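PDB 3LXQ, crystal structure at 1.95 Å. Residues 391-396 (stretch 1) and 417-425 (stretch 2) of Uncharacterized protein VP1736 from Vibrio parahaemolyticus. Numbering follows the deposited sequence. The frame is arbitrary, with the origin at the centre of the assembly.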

# COMPACT_ATOMS: atom_id res chain seq x y z
N ARG A 391 9.72 -17.38 2.40
CA ARG A 391 11.15 -17.54 2.18
C ARG A 391 11.51 -18.92 1.63
O ARG A 391 12.59 -19.10 1.06
CB ARG A 391 11.92 -17.27 3.47
CG ARG A 391 12.13 -15.80 3.78
CD ARG A 391 13.10 -15.16 2.79
NE ARG A 391 13.24 -13.73 3.04
CZ ARG A 391 14.03 -12.91 2.33
NH1 ARG A 391 14.09 -11.62 2.64
NH2 ARG A 391 14.75 -13.38 1.32
N ASP A 392 10.58 -19.86 1.76
CA ASP A 392 10.85 -21.27 1.48
C ASP A 392 10.11 -21.82 0.27
O ASP A 392 10.54 -22.80 -0.34
CB ASP A 392 10.52 -22.10 2.72
CG ASP A 392 11.36 -21.71 3.90
OD1 ASP A 392 12.55 -22.06 3.93
OD2 ASP A 392 10.83 -21.02 4.79
N ASN A 393 9.02 -21.16 -0.09
CA ASN A 393 8.11 -21.66 -1.11
C ASN A 393 7.28 -20.54 -1.73
O ASN A 393 7.15 -19.44 -1.17
CB ASN A 393 7.19 -22.73 -0.50
CG ASN A 393 6.70 -22.34 0.89
OD1 ASN A 393 6.04 -21.32 1.06
ND2 ASN A 393 7.04 -23.15 1.90
N LEU A 394 6.72 -20.83 -2.89
CA LEU A 394 5.72 -19.99 -3.51
C LEU A 394 4.59 -20.87 -4.01
O LEU A 394 4.82 -21.80 -4.80
CB LEU A 394 6.32 -19.19 -4.67
CG LEU A 394 5.38 -18.54 -5.69
CD1 LEU A 394 4.63 -17.34 -5.12
CD2 LEU A 394 6.18 -18.15 -6.92
N VAL A 395 3.38 -20.56 -3.56
CA VAL A 395 2.18 -21.27 -3.98
C VAL A 395 1.27 -20.35 -4.77
O VAL A 395 0.92 -19.26 -4.31
CB VAL A 395 1.39 -21.86 -2.79
CG1 VAL A 395 0.07 -22.46 -3.27
CG2 VAL A 395 2.23 -22.89 -2.04
N VAL A 396 0.89 -20.82 -5.95
CA VAL A 396 -0.03 -20.10 -6.81
C VAL A 396 -1.31 -20.92 -7.05
O VAL A 396 -1.25 -22.08 -7.47
CB VAL A 396 0.63 -19.72 -8.14
CG1 VAL A 396 -0.39 -19.10 -9.08
CG2 VAL A 396 1.79 -18.75 -7.89
N PRO A 417 9.90 -25.66 -10.07
CA PRO A 417 8.97 -26.57 -9.39
C PRO A 417 9.48 -27.05 -8.02
O PRO A 417 10.69 -27.19 -7.84
CB PRO A 417 8.87 -27.76 -10.35
CG PRO A 417 9.17 -27.19 -11.68
CD PRO A 417 10.19 -26.11 -11.45
N LEU A 418 8.56 -27.30 -7.08
CA LEU A 418 8.91 -27.68 -5.70
C LEU A 418 7.71 -28.28 -4.97
O LEU A 418 6.62 -27.69 -4.97
CB LEU A 418 9.42 -26.47 -4.90
CG LEU A 418 9.75 -26.69 -3.42
CD1 LEU A 418 11.10 -27.37 -3.26
CD2 LEU A 418 9.72 -25.38 -2.66
N GLU A 419 7.93 -29.42 -4.31
CA GLU A 419 6.91 -30.09 -3.51
C GLU A 419 6.88 -29.52 -2.11
O GLU A 419 7.93 -29.26 -1.52
CB GLU A 419 7.20 -31.60 -3.41
CG GLU A 419 7.57 -32.28 -4.72
CD GLU A 419 6.38 -32.60 -5.61
OE1 GLU A 419 6.55 -33.37 -6.57
OE2 GLU A 419 5.26 -32.10 -5.34
N VAL A 420 5.68 -29.32 -1.57
CA VAL A 420 5.53 -28.78 -0.21
C VAL A 420 4.50 -29.54 0.60
O VAL A 420 3.64 -30.22 0.03
CB VAL A 420 5.14 -27.29 -0.22
CG1 VAL A 420 6.35 -26.40 -0.52
CG2 VAL A 420 3.99 -27.03 -1.21
N ASP A 421 4.58 -29.41 1.92
CA ASP A 421 3.61 -30.02 2.84
C ASP A 421 2.19 -29.55 2.49
O ASP A 421 2.02 -28.47 1.91
CB ASP A 421 3.95 -29.64 4.28
N GLU A 422 1.19 -30.36 2.84
CA GLU A 422 -0.22 -29.97 2.68
C GLU A 422 -0.53 -28.69 3.46
O GLU A 422 -1.35 -27.88 3.04
CB GLU A 422 -1.15 -31.11 3.12
N SER A 423 0.17 -28.52 4.59
CA SER A 423 0.04 -27.34 5.43
C SER A 423 0.47 -26.04 4.73
O SER A 423 -0.02 -24.97 5.07
CB SER A 423 0.83 -27.52 6.73
OG SER A 423 2.22 -27.66 6.46
N VAL A 424 1.38 -26.15 3.76
CA VAL A 424 1.83 -24.99 2.97
C VAL A 424 0.77 -24.58 1.96
O VAL A 424 0.50 -23.39 1.78
CB VAL A 424 3.19 -25.25 2.28
CG1 VAL A 424 3.60 -24.08 1.40
CG2 VAL A 424 4.28 -25.54 3.32
N ILE A 425 0.15 -25.57 1.30
CA ILE A 425 -0.96 -25.31 0.38
C ILE A 425 -2.19 -24.76 1.11
O ILE A 425 -2.83 -23.84 0.62
CB ILE A 425 -1.34 -26.56 -0.46
CG1 ILE A 425 -0.20 -26.95 -1.40
CG2 ILE A 425 -2.62 -26.31 -1.27
CD1 ILE A 425 -0.44 -28.25 -2.19

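The contact between residues 391-396 and 417-425 is small, 251 Å² with both sides summed, and it rests on van der Waals packing: no hydrogen bond crosses between the stretches. Three residues cover the most surface, Asn393 (59 Å²), Val395 (57 Å²) and Val424 (44 Å²), and the two from the first stretch both meet the third.

Val424 lies in the first turn of the helix that begins at Glu422. The turn includes a backbone hydrogen bond from Val424 N to Asp421 O, 3.0 Å long. The CA-to-CB bond of Val424 points toward the first stretch, and with chi1 at 176° (t) its CG1 reaches both neighbours. Val424 CG1 lies 3.6 Å from Asn393 CG and 3.9 Å from Val395 CG2, so a single methyl group makes the closest approach to each. A beta-branched side chain suits this position because it is compact and offers its methyls close to the backbone.

Val395 belongs to the strand that starts at Leu394. The alternation of an extended chain is plain here: Val395 directs CB toward the second stretch, whereas Leu394 directs its own away and covers almost nothing of the contact. The 3.9 Å approach of Val395 CG2 to Val424 CG1 is an apolar contact. Val395 is buried, and its branched apolar side chain suits a strand and leaves no hydrogen bond unmet. Although Val395 CA and Ile425 CA are 6.7 Å apart, the CA-to-CB bond of Ile425 points sideways, and the nearest side-chain approach, Ile425 CG1 to Val395 CG2, is 4.8 Å.

Asn393 is the polar member of the group, yet it too is buried. Its backbone is extended (phi/psi -157/162), its CB points toward the second stretch, and chi1 is 42° (p). Besides the approach of its CG to Val424, Asn393 CB packs against Val420 CG1, an apolar methyl, at 3.8 Å and more loosely against Leu418 CD2 at 4.3 Å. OD1 is hydrogen-bonded to a residue adjoining one of the stretches, so the carbonyl end of the amide has a partner without one across the contact.

Leu418 extends the packing past Asn393. With chi1 at 177° (t) and chi2 at 78° (p), the longer leucine side chain carries Leu418 CD2 to 3.6 Å from Asp392 O, a van der Waals approach of a methyl to a carbonyl oxygen. Asp392 contributes through this backbone atom, while the end of its side chain leads away and the residue remains exposed, as suits a carboxylate.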